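Local coordinates for protein WbmS, polysaccharide deacetylase involved in O-antigen biosynthesis (PDB 3HFT) that binds zinc and probably removes acetyl groups from saccharide units during the biosynthesis of O-antigen, at residues 19-24 with 250-255; 76-81 with 87-92; 163-166 with 171-174; 181-184 with 188-191. One frame throughout, in Å; residues are numbered along the deposited sequence.

Interaction 1. Residues 19-24 with 250-255. With EDO (1,2-ethanediol), chain H.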
loop_
_atom_site.group_PDB
_atom_site.type_symbol
_atom_site.label_atom_id
_atom_site.label_comp_id
_atom_site.label_asym_id
_atom_site.label_seq_id
_atom_site.Cartn_x
_atom_site.Cartn_y
_atom_site.Cartn_z
ATOM N N ASN A 19 4.927 21.842 -19.673
ATOM C CA ASN A 19 4.354 20.500 -19.932
ATOM C C ASN A 19 4.132 19.869 -18.583
ATOM O O ASN A 19 4.831 18.924 -18.175
ATOM C CB ASN A 19 5.308 19.604 -20.731
ATOM N N LYS A 20 3.150 20.386 -17.872
ATOM C CA LYS A 20 2.934 19.930 -16.518
ATOM C C LYS A 20 2.345 18.526 -16.442
ATOM O O LYS A 20 2.589 17.805 -15.490
ATOM C CB LYS A 20 2.031 20.914 -15.783
ATOM C CG LYS A 20 2.560 21.245 -14.412
ATOM C CD LYS A 20 1.606 22.144 -13.682
ATOM C CE LYS A 20 2.330 23.006 -12.684
ATOM N NZ LYS A 20 2.976 24.132 -13.386
ATOM N N PHE A 21 1.542 18.161 -17.433
ATOM C CA PHE A 21 0.782 16.922 -17.424
ATOM C C PHE A 21 1.553 15.824 -18.144
ATOM O O PHE A 21 2.073 16.029 -19.259
ATOM C CB PHE A 21 -0.577 17.108 -18.079
ATOM C CG PHE A 21 -1.512 18.003 -17.308
ATOM C CD1 PHE A 21 -2.277 17.506 -16.266
ATOM C CD2 PHE A 21 -1.636 19.348 -17.629
ATOM C CE1 PHE A 21 -3.145 18.324 -15.567
ATOM C CE2 PHE A 21 -2.515 20.173 -16.931
ATOM C CZ PHE A 21 -3.276 19.662 -15.898
ATOM N N ALA A 22 1.603 14.653 -17.529
ATOM C CA ALA A 22 2.347 13.553 -18.092
ATOM C C ALA A 22 1.586 12.231 -17.956
ATOM O O ALA A 22 0.540 12.159 -17.313
ATOM C CB ALA A 22 3.716 13.477 -17.405
ATOM N N ARG A 23 2.106 11.213 -18.639
ATOM C CA ARG A 23 1.623 9.854 -18.540
ATOM C C ARG A 23 2.425 9.098 -17.482
ATOM O O ARG A 23 3.591 9.398 -17.247
ATOM C CB ARG A 23 1.816 9.164 -19.881
ATOM C CG ARG A 23 1.102 9.887 -21.005
ATOM C CD ARG A 23 1.530 9.329 -22.322
ATOM N NE ARG A 23 2.940 9.551 -22.542
ATOM C CZ ARG A 23 3.468 10.275 -23.516
ATOM N NH1 ARG A 23 2.720 10.871 -24.429
ATOM N NH2 ARG A 23 4.776 10.378 -23.586
ATOM N N ILE A 24 1.822 8.101 -16.849
ATOM C CA ILE A 24 2.577 7.319 -15.856
ATOM C C ILE A 24 3.873 6.746 -16.460
ATOM O O ILE A 24 4.926 6.801 -15.820
ATOM C CB ILE A 24 1.685 6.201 -15.201
ATOM C CG1 ILE A 24 0.528 6.820 -14.383
ATOM C CG2 ILE A 24 2.523 5.210 -14.365
ATOM C CD1 ILE A 24 0.939 7.464 -13.016
ATOM N N GLN A 250 -12.277 20.292 -14.228
ATOM C CA GLN A 250 -12.274 21.397 -15.195
ATOM C C GLN A 250 -11.411 22.575 -14.733
ATOM O O GLN A 250 -10.659 23.125 -15.525
ATOM C CB GLN A 250 -13.703 21.868 -15.521
ATOM C CG GLN A 250 -14.475 20.854 -16.351
ATOM C CD GLN A 250 -15.947 21.202 -16.447
ATOM O OE1 GLN A 250 -16.571 21.559 -15.458
ATOM N NE2 GLN A 250 -16.493 21.102 -17.631
ATOM N N SER A 251 -11.487 22.945 -13.454
ATOM C CA SER A 251 -10.648 24.035 -12.915
ATOM C C SER A 251 -9.178 23.710 -12.921
ATOM O O SER A 251 -8.340 24.556 -13.220
ATOM C CB SER A 251 -11.006 24.347 -11.474
ATOM O OG SER A 251 -12.316 24.845 -11.442
ATOM N N LEU A 252 -8.868 22.483 -12.567
ATOM C CA LEU A 252 -7.481 22.026 -12.530
ATOM C C LEU A 252 -6.876 22.115 -13.908
ATOM O O LEU A 252 -5.735 22.572 -14.067
ATOM C CB LEU A 252 -7.459 20.599 -12.002
ATOM C CG LEU A 252 -6.226 19.737 -11.909
ATOM C CD1 LEU A 252 -6.654 18.511 -11.084
ATOM C CD2 LEU A 252 -5.720 19.340 -13.273
ATOM N N LEU A 253 -7.640 21.693 -14.919
ATOM C CA LEU A 253 -7.197 21.781 -16.314
ATOM C C LEU A 253 -7.012 23.240 -16.737
ATOM O O LEU A 253 -5.964 23.600 -17.295
ATOM C CB LEU A 253 -8.196 21.074 -17.253
ATOM C CG LEU A 253 -8.267 19.538 -17.172
ATOM C CD1 LEU A 253 -9.483 18.964 -17.920
ATOM C CD2 LEU A 253 -6.936 18.903 -17.641
ATOM N N ALA A 254 -8.021 24.074 -16.470
ATOM C CA ALA A 254 -7.977 25.494 -16.848
ATOM C C ALA A 254 -6.796 26.219 -16.217
ATOM O O ALA A 254 -6.138 26.991 -16.869
ATOM C CB ALA A 254 -9.308 26.204 -16.478
ATOM N N ARG A 255 -6.535 25.973 -14.946
ATOM C CA ARG A 255 -5.431 26.601 -14.268
ATOM C C ARG A 255 -4.068 26.138 -14.714
ATOM O O ARG A 255 -3.102 26.828 -14.436
ATOM C CB ARG A 255 -5.417 26.212 -12.809
ATOM C CG ARG A 255 -6.460 26.779 -11.958
ATOM C CD ARG A 255 -6.146 26.352 -10.533
ATOM N NE ARG A 255 -7.297 26.689 -9.725
ATOM C CZ ARG A 255 -8.070 25.819 -9.107
ATOM N NH1 ARG A 255 -7.787 24.521 -9.148
ATOM N NH2 ARG A 255 -9.109 26.267 -8.404
HETATM C C1 EDO H . 0.707 19.814 -20.048
HETATM O O1 EDO H . 1.689 19.009 -20.689
HETATM C C2 EDO H . 0.669 21.270 -20.484
HETATM O O2 EDO H . 0.716 22.091 -19.291
#
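The C-terminal helix 245-256 meets the N-terminal loop of the chain where Leu252 and Leu253 close on the ring of Phe21. The rim of that ring does the touching. Leu252 CD2 lies at the edge, near the ring plane, 3.6 Å from Phe21 CE1 and 3.6 Å from Phe21 CZ, and so straddles the bond between these two carbons. Leu253 CD2 comes to the same end more obliquely, 4.1 Å from Phe21 CZ. The two leucines are consecutive on the helix but use different first torsions: CG of Leu252 is trans to its own nitrogen (chi1 175°), whereas CG of Leu253 stands beside the nitrogen (chi1 -70°). Both CD2 methyls thereby converge on one end of the phenyl ring, and no hydrogen bond joins the segments.

The contact lies against the beginning of strand 39-44, the central strand of the parallel sheet of this deacetylase fold. Phe21 rests on Ile39 and Leu41 of that strand, and the backbones of Lys20 and Ala22 hydrogen-bond to the backbone of Ile39. Leu253 packs on Ile60 and Ala63 of helix 50-63, which brings a second helix to the same apolar cluster.

At the ring edge across from Leu252, a 1,2-ethanediol molecule, probably from the crystallisation liquor, places C1 3.4 Å from Phe21 CD2. Its polar ends are held loosely: a weak hydrogen bond of 3.3 Å runs from Lys20 N to its O2, and another weak hydrogen bond of 3.3 Å from its O1 to Phe21 O. The backbone oxygen of Asp18 gives the diol a further partner.

Interaction 2. Residues 76-81 with 87-92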
loop_
_atom_site.group_PDB
_atom_site.type_symbol
_atom_site.label_atom_id
_atom_site.label_comp_id
_atom_site.label_asym_id
_atom_site.label_seq_id
_atom_site.Cartn_x
_atom_site.Cartn_y
_atom_site.Cartn_z
ATOM N N PRO A 76 -14.921 -0.590 -27.672
ATOM C CA PRO A 76 -14.202 0.044 -28.772
ATOM C C PRO A 76 -13.540 1.382 -28.405
ATOM O O PRO A 76 -12.626 1.818 -29.102
ATOM C CB PRO A 76 -15.279 0.217 -29.850
ATOM C CG PRO A 76 -16.574 0.032 -29.151
ATOM C CD PRO A 76 -16.335 -0.836 -27.990
ATOM N N LEU A 77 -13.946 1.999 -27.293
ATOM C CA LEU A 77 -13.364 3.259 -26.884
ATOM C C LEU A 77 -11.913 3.112 -26.426
ATOM O O LEU A 77 -11.171 4.087 -26.416
ATOM C CB LEU A 77 -14.224 3.925 -25.804
ATOM C CG LEU A 77 -15.636 4.335 -26.237
ATOM C CD1 LEU A 77 -16.380 5.038 -25.116
ATOM C CD2 LEU A 77 -15.567 5.194 -27.436
ATOM N N LEU A 78 -11.491 1.903 -26.078
ATOM C CA LEU A 78 -10.086 1.684 -25.762
ATOM C C LEU A 78 -9.210 2.024 -26.971
ATOM O O LEU A 78 -8.083 2.487 -26.821
ATOM C CB LEU A 78 -9.832 0.243 -25.306
ATOM C CG LEU A 78 -10.527 -0.214 -24.021
ATOM C CD1 LEU A 78 -9.925 -1.539 -23.539
ATOM C CD2 LEU A 78 -10.456 0.855 -22.928
ATOM N N GLU A 79 -9.734 1.817 -28.171
ATOM C CA GLU A 79 -8.995 2.154 -29.388
ATOM C C GLU A 79 -8.791 3.676 -29.525
ATOM O O GLU A 79 -7.756 4.108 -30.012
ATOM C CB GLU A 79 -9.689 1.541 -30.620
ATOM C CG GLU A 79 -8.858 1.564 -31.907
ATOM C CD GLU A 79 -7.431 1.020 -31.737
ATOM O OE1 GLU A 79 -7.237 0.021 -31.005
ATOM O OE2 GLU A 79 -6.501 1.597 -32.344
ATOM N N ASN A 80 -9.747 4.479 -29.051
ATOM C CA ASN A 80 -9.576 5.941 -29.007
ATOM C C ASN A 80 -8.373 6.305 -28.134
ATOM O O ASN A 80 -7.564 7.156 -28.478
ATOM C CB ASN A 80 -10.788 6.663 -28.381
ATOM C CG ASN A 80 -12.091 6.431 -29.126
ATOM O OD1 ASN A 80 -12.205 5.520 -29.927
ATOM N ND2 ASN A 80 -13.091 7.264 -28.843
ATOM N N ILE A 81 -8.291 5.652 -26.986
ATOM C CA ILE A 81 -7.223 5.872 -26.024
ATOM C C ILE A 81 -5.882 5.427 -26.620
ATOM O O ILE A 81 -4.894 6.158 -26.566
ATOM C CB ILE A 81 -7.545 5.123 -24.713
ATOM C CG1 ILE A 81 -8.807 5.743 -24.071
ATOM C CG2 ILE A 81 -6.314 5.123 -23.761
ATOM C CD1 ILE A 81 -9.450 4.938 -22.950
ATOM N N PHE A 87 -2.217 9.727 -24.647
ATOM C CA PHE A 87 -2.886 8.848 -23.701
ATOM C C PHE A 87 -2.190 7.511 -23.562
ATOM O O PHE A 87 -1.827 6.896 -24.539
ATOM C CB PHE A 87 -4.330 8.585 -24.128
ATOM C CG PHE A 87 -5.249 9.790 -24.022
ATOM C CD1 PHE A 87 -4.865 10.955 -23.375
ATOM C CD2 PHE A 87 -6.542 9.706 -24.495
ATOM C CE1 PHE A 87 -5.734 12.022 -23.270
ATOM C CE2 PHE A 87 -7.413 10.773 -24.380
ATOM C CZ PHE A 87 -7.009 11.924 -23.763
ATOM N N GLU A 88 -2.062 7.040 -22.339
ATOM C CA GLU A 88 -1.512 5.721 -22.086
ATOM C C GLU A 88 -2.661 4.827 -21.611
ATOM O O GLU A 88 -3.499 5.250 -20.815
ATOM C CB GLU A 88 -0.433 5.794 -21.021
ATOM C CG GLU A 88 0.010 4.434 -20.509
ATOM C CD GLU A 88 1.097 4.523 -19.448
ATOM O OE1 GLU A 88 1.598 5.643 -19.196
ATOM O OE2 GLU A 88 1.409 3.459 -18.858
ATOM N N LEU A 89 -2.707 3.604 -22.121
ATOM C CA LEU A 89 -3.699 2.629 -21.695
ATOM C C LEU A 89 -2.993 1.644 -20.757
ATOM O O LEU A 89 -1.958 1.066 -21.110
ATOM C CB LEU A 89 -4.283 1.885 -22.892
ATOM C CG LEU A 89 -5.399 0.857 -22.608
ATOM C CD1 LEU A 89 -6.638 1.508 -21.966
ATOM C CD2 LEU A 89 -5.788 0.052 -23.873
ATOM N N GLY A 90 -3.555 1.482 -19.564
ATOM C CA GLY A 90 -3.102 0.493 -18.608
ATOM C C GLY A 90 -4.279 -0.399 -18.238
ATOM O O GLY A 90 -5.359 -0.329 -18.867
ATOM N N VAL A 91 -4.077 -1.250 -17.236
ATOM C CA VAL A 91 -5.106 -2.220 -16.814
ATOM C C VAL A 91 -5.579 -2.008 -15.388
ATOM O O VAL A 91 -4.826 -1.519 -14.536
ATOM C CB VAL A 91 -4.602 -3.700 -17.038
ATOM C CG1 VAL A 91 -4.558 -3.996 -18.518
ATOM C CG2 VAL A 91 -3.231 -3.932 -16.367
ATOM N N HIS A 92 -6.842 -2.377 -15.169
ATOM C CA HIS A 92 -7.518 -2.288 -13.893
ATOM C C HIS A 92 -8.143 -3.648 -13.538
ATOM O O HIS A 92 -9.360 -3.830 -13.586
ATOM C CB HIS A 92 -8.573 -1.186 -13.963
ATOM C CG HIS A 92 -8.969 -0.617 -12.636
ATOM N ND1 HIS A 92 -8.078 -0.008 -11.781
ATOM C CD2 HIS A 92 -10.191 -0.495 -12.056
ATOM C CE1 HIS A 92 -8.727 0.431 -10.714
ATOM N NE2 HIS A 92 -10.007 0.142 -10.855
#
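Ile81 CG2 is at the centre of this contact, set between the side chains of Phe87 and Leu89 on strand 87-91. It lies 4.0 Å from Phe87 CB and 3.9 Å from Leu89 CB, touching two residues that point to the same face of the strand. Leu89 CD1 also reaches back to Ile81 CG2, at 4.0 Å. One turn earlier on the helix, Leu78 CD2 meets the same methyl, Leu89 CD1, at 4.0 Å, so Leu89 is gripped by both helix residues and crosses each at about a right angle. At the far end the backbone joins in: Ile81 O comes within 3.5 Å of Phe87 CB, and Ile81 CA faces the edge of the Phe87 ring, near its plane.

The first torsion of Ile81 places this branch: with CG1 beside the nitrogen (chi1 -65°), CG2 is opposite that nitrogen and faces the strand. The short axes of helix 77-81 and strand 87-91 approach to 8.7 Å and make an angle of 130°, as the chain turns back on itself.

The strand then carries His92 just beyond its end, where NE2 binds the zinc ion together with Asp46 and His127. The side chain of Leu78 is about 13 Å from that metal, so the apolar packing stands apart from the site. Strand 67-71, helix 77-83 and strand 87-91 form a beta-alpha-beta unit; Ile81 also rests on Trp69 and Leu78 on Ala71 of the neighbouring strand, while helix 50-63 flanks Phe87 through Ile60 and Glu61.

Interaction 3. Residues 163-166 with 171-174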
loop_
_atom_site.group_PDB
_atom_site.type_symbol
_atom_site.label_atom_id
_atom_site.label_comp_id
_atom_site.label_asym_id
_atom_site.label_seq_id
_atom_site.Cartn_x
_atom_site.Cartn_y
_atom_site.Cartn_z
ATOM N N TRP A 163 9.283 5.209 -6.271
ATOM C CA TRP A 163 10.450 4.480 -5.820
ATOM C C TRP A 163 10.570 3.126 -6.507
ATOM O O TRP A 163 9.611 2.623 -7.080
ATOM C CB TRP A 163 10.432 4.334 -4.287
ATOM C CG TRP A 163 9.409 3.467 -3.694
ATOM C CD1 TRP A 163 9.512 2.125 -3.504
ATOM C CD2 TRP A 163 8.121 3.846 -3.163
ATOM N NE1 TRP A 163 8.391 1.647 -2.906
ATOM C CE2 TRP A 163 7.522 2.678 -2.671
ATOM C CE3 TRP A 163 7.427 5.051 -3.071
ATOM C CZ2 TRP A 163 6.268 2.669 -2.094
ATOM C CZ3 TRP A 163 6.189 5.060 -2.497
ATOM C CH2 TRP A 163 5.601 3.866 -2.015
ATOM N N ARG A 164 11.769 2.547 -6.464
ATOM C CA ARG A 164 11.998 1.243 -7.047
ATOM C C ARG A 164 11.455 0.140 -6.146
ATOM O O ARG A 164 11.787 0.092 -4.960
ATOM C CB ARG A 164 13.481 0.966 -7.206
ATOM C CG ARG A 164 14.161 1.870 -8.167
ATOM C CD ARG A 164 15.653 1.686 -8.099
ATOM N NE ARG A 164 16.343 2.943 -8.411
ATOM C CZ ARG A 164 16.743 3.324 -9.622
ATOM N NH1 ARG A 164 16.547 2.556 -10.700
ATOM N NH2 ARG A 164 17.362 4.494 -9.748
ATOM N N HIS A 165 10.688 -0.779 -6.732
ATOM C CA HIS A 165 10.248 -1.970 -6.009
ATOM C C HIS A 165 11.399 -2.981 -5.986
ATOM O O HIS A 165 12.288 -2.924 -6.841
ATOM C CB HIS A 165 9.013 -2.559 -6.655
ATOM C CG HIS A 165 8.382 -3.646 -5.850
ATOM N ND1 HIS A 165 8.072 -3.485 -4.520
ATOM C CD2 HIS A 165 7.985 -4.895 -6.183
ATOM C CE1 HIS A 165 7.546 -4.603 -4.060
ATOM N NE2 HIS A 165 7.487 -5.479 -5.043
ATOM N N TRP A 166 11.374 -3.924 -5.050
ATOM C CA TRP A 166 12.462 -4.893 -4.916
ATOM C C TRP A 166 12.470 -6.019 -5.950
ATOM O O TRP A 166 13.420 -6.807 -5.951
ATOM C CB TRP A 166 12.497 -5.498 -3.508
ATOM C CG TRP A 166 11.269 -6.259 -3.093
ATOM C CD1 TRP A 166 10.929 -7.519 -3.456
ATOM C CD2 TRP A 166 10.229 -5.799 -2.212
ATOM N NE1 TRP A 166 9.731 -7.871 -2.875
ATOM C CE2 TRP A 166 9.287 -6.835 -2.101
ATOM C CE3 TRP A 166 9.997 -4.615 -1.526
ATOM C CZ2 TRP A 166 8.146 -6.725 -1.321
ATOM C CZ3 TRP A 166 8.863 -4.509 -0.741
ATOM C CH2 TRP A 166 7.938 -5.548 -0.657
ATOM N N VAL A 171 8.436 0.063 -10.639
ATOM C CA VAL A 171 8.464 1.326 -9.951
ATOM C C VAL A 171 7.096 1.481 -9.265
ATOM O O VAL A 171 6.034 1.217 -9.873
ATOM C CB VAL A 171 8.712 2.462 -10.942
ATOM C CG1 VAL A 171 8.431 3.827 -10.288
ATOM C CG2 VAL A 171 10.145 2.368 -11.500
ATOM N N ARG A 172 7.098 1.799 -7.974
ATOM C CA ARG A 172 5.856 2.075 -7.290
ATOM C C ARG A 172 5.598 3.574 -7.367
ATOM O O ARG A 172 6.461 4.409 -7.046
ATOM C CB ARG A 172 5.897 1.594 -5.844
ATOM C CG ARG A 172 6.206 0.132 -5.731
ATOM C CD ARG A 172 5.557 -0.404 -4.493
ATOM N NE ARG A 172 4.132 -0.589 -4.711
ATOM C CZ ARG A 172 3.319 -1.171 -3.851
ATOM N NH1 ARG A 172 3.791 -1.602 -2.696
ATOM N NH2 ARG A 172 2.040 -1.333 -4.141
ATOM N N VAL A 173 4.395 3.920 -7.824
ATOM C CA VAL A 173 3.990 5.278 -8.009
ATOM C C VAL A 173 2.820 5.620 -7.047
ATOM O O VAL A 173 1.717 5.164 -7.254
ATOM C CB VAL A 173 3.541 5.513 -9.480
ATOM C CG1 VAL A 173 3.130 7.011 -9.675
ATOM C CG2 VAL A 173 4.646 5.053 -10.484
ATOM N N PRO A 174 3.075 6.420 -5.985
ATOM C CA PRO A 174 1.992 6.686 -5.046
ATOM C C PRO A 174 1.108 7.821 -5.559
ATOM O O PRO A 174 1.605 8.718 -6.233
ATOM C CB PRO A 174 2.736 7.147 -3.804
ATOM C CG PRO A 174 3.907 7.891 -4.353
ATOM C CD PRO A 174 4.323 7.067 -5.561
#
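CG of Trp163 stands between its own nitrogen and carbonyl carbon (chi1 69°), which folds the indole across the hairpin and over Arg172 on the partner strand. Strands 163-164 and 171-172 form this antiparallel beta hairpin, with Trp163 and Arg172 as its hydrogen-bonded pair: Trp163 N gives to Arg172 O at 3.0 Å, and Arg172 N to Trp163 O at 2.8 Å. Arg172 CB then makes a CH-pi contact, 4.0 Å from the centroid of the five-membered ring of Trp163 and 21° off the ring normal. The arginine runs alongside the indole, pointing the same way, with its CD 3.8 Å from Trp163 NE1, and bends at chi3 (77°) before its guanidinium reaches Asp147 in a salt bridge and Gln131 in a hydrogen bond. The aliphatic part of Arg172 borders both aromatic side chains, the indole by its face and His165 from another flank, where His165 ND1 is 4.0 Å from Arg172 CD. Trp163 also packs on Pro153 of the second subunit, which places the hairpin at the dimer contact. Beyond the arginine, Pro174 CG approaches the six-membered end of the indole obliquely, 4.1 Å from Trp163 CZ3.

Interaction 4. Residues 181-184 with 188-191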
loop_
_atom_site.group_PDB
_atom_site.type_symbol
_atom_site.label_atom_id
_atom_site.label_comp_id
_atom_site.label_asym_id
_atom_site.label_seq_id
_atom_site.Cartn_x
_atom_site.Cartn_y
_atom_site.Cartn_z
ATOM N N VAL A 181 -12.683 9.166 -2.899
ATOM C CA VAL A 181 -11.966 9.351 -1.620
ATOM C C VAL A 181 -12.112 10.777 -1.071
ATOM O O VAL A 181 -12.204 10.985 0.154
ATOM C CB VAL A 181 -10.481 8.920 -1.750
ATOM C CG1 VAL A 181 -9.708 9.213 -0.480
ATOM C CG2 VAL A 181 -10.424 7.423 -2.052
ATOM N N ALA A 182 -12.193 11.758 -1.972
ATOM C CA ALA A 182 -12.393 13.131 -1.573
ATOM C C ALA A 182 -13.752 13.238 -0.889
ATOM O O ALA A 182 -13.910 13.949 0.121
ATOM C CB ALA A 182 -12.322 14.043 -2.777
ATOM N N CYS A 183 -14.747 12.554 -1.436
ATOM C CA CYS A 183 -16.058 12.524 -0.766
ATOM C C CYS A 183 -15.931 11.902 0.631
ATOM O O CYS A 183 -16.404 12.452 1.608
ATOM C CB CYS A 183 -17.087 11.754 -1.589
ATOM S SG CYS A 183 -17.401 12.465 -3.236
ATOM N N LEU A 184 -15.267 10.767 0.743
ATOM C CA LEU A 184 -15.165 10.090 2.048
ATOM C C LEU A 184 -14.395 10.908 3.091
ATOM O O LEU A 184 -14.741 10.889 4.263
ATOM C CB LEU A 184 -14.505 8.729 1.879
ATOM C CG LEU A 184 -15.314 7.723 1.059
ATOM C CD1 LEU A 184 -14.388 6.640 0.506
ATOM C CD2 LEU A 184 -16.443 7.162 1.879
ATOM N N GLU A 188 -12.413 19.388 -0.294
ATOM C CA GLU A 188 -13.153 20.404 -1.054
ATOM C C GLU A 188 -13.060 20.227 -2.560
ATOM O O GLU A 188 -11.991 19.904 -3.093
ATOM C CB GLU A 188 -12.601 21.776 -0.723
ATOM C CG GLU A 188 -12.652 22.137 0.758
ATOM C CD GLU A 188 -12.044 23.524 1.080
ATOM O OE1 GLU A 188 -11.668 24.274 0.139
ATOM O OE2 GLU A 188 -11.936 23.848 2.289
ATOM N N PHE A 189 -14.180 20.448 -3.244
ATOM C CA PHE A 189 -14.247 20.414 -4.700
ATOM C C PHE A 189 -14.201 21.811 -5.296
ATOM O O PHE A 189 -13.974 21.953 -6.497
ATOM C CB PHE A 189 -15.512 19.700 -5.200
ATOM C CG PHE A 189 -15.496 18.228 -4.952
ATOM C CD1 PHE A 189 -14.702 17.392 -5.721
ATOM C CD2 PHE A 189 -16.227 17.679 -3.923
ATOM C CE1 PHE A 189 -14.655 16.050 -5.472
ATOM C CE2 PHE A 189 -16.155 16.323 -3.667
ATOM C CZ PHE A 189 -15.397 15.519 -4.455
ATOM N N ASP A 190 -14.368 22.822 -4.443
ATOM C CA ASP A 190 -14.479 24.231 -4.874
ATOM C C ASP A 190 -13.437 25.176 -4.294
ATOM O O ASP A 190 -13.712 26.356 -4.084
ATOM C CB ASP A 190 -15.861 24.784 -4.507
ATOM C CG ASP A 190 -16.140 24.721 -3.000
ATOM O OD1 ASP A 190 -15.366 24.043 -2.249
ATOM O OD2 ASP A 190 -17.154 25.337 -2.571
ATOM N N SER A 191 -12.256 24.677 -4.026
ATOM C CA SER A 191 -11.143 25.530 -3.612
ATOM C C SER A 191 -10.675 26.390 -4.794
ATOM O O SER A 191 -10.795 25.997 -5.949
ATOM C CB SER A 191 -9.983 24.665 -3.099
ATOM O OG SER A 191 -8.932 25.494 -2.630
#
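Phe189 sets the end of its ring against Ala182 and Cys183 on helix 179-185, and CZ is the atom that meets both. Ala182 CB is 3.8 Å from Phe189 CZ and approaches obliquely, while Cys183 SG is 3.9 Å from the same Phe189 CZ and lies near the ring plane. The sulfur spans toward the neighbouring carbon as well, with Cys183 SG 4.1 Å from Phe189 CE2. Measured to the ring centroid, Cys183 SG stands at 5.0 Å and 76° off the normal, a sulfur-aromatic contact made at the edge. Phe189 has CG beside its nitrogen (chi1 -70°), and this extends the ring from the loop to the helix surface.

The tight zone ends with those three residues. On the loop side, Glu188 directs CB away from the helix, and it and Asp190 are exposed to solvent, so the charged residues flanking the phenylalanine stay on the open side. The inner side is largely apolar: Phe189 also touches Trp177 of strand 177-178 and Ser245 and Phe248 of helix 245-256, and Ala182 packs on Trp177 and Trp187. Leu184, further along the helix, turns instead to Trp166 of the second subunit.

No hydrogen bond links the segments. A short helix, directly following edge strand 177-178 of the parallel sheet, is met by the loop leaving it, which folds back and plugs an aromatic ring between that helix and the C-terminal helix.

Interactions 1, 2 and 3 are buried, while interaction 4 is partly so, with exposed acids on either side of its phenylalanine in the chain. Interactions 1, 2 and 4 are held by apolar side chains, with a sulfur at a ring edge in interaction 4, and no hydrogen bond across; interaction 3 alone adds backbone bonds and a buried arginine. Interaction 1 closes the chain around the other three, and touches each: Glu88 of interaction 2 packs on Arg23, Val173 of interaction 3 on Ile24, and Ser191 O of interaction 4 takes a weak hydrogen bond from Arg255 NH2. Interaction 2 lies at one edge of the parallel sheet, with a zinc ligand; helix 179-185 follows the other edge strand. Interactions 3 and 4 both reach the second subunit.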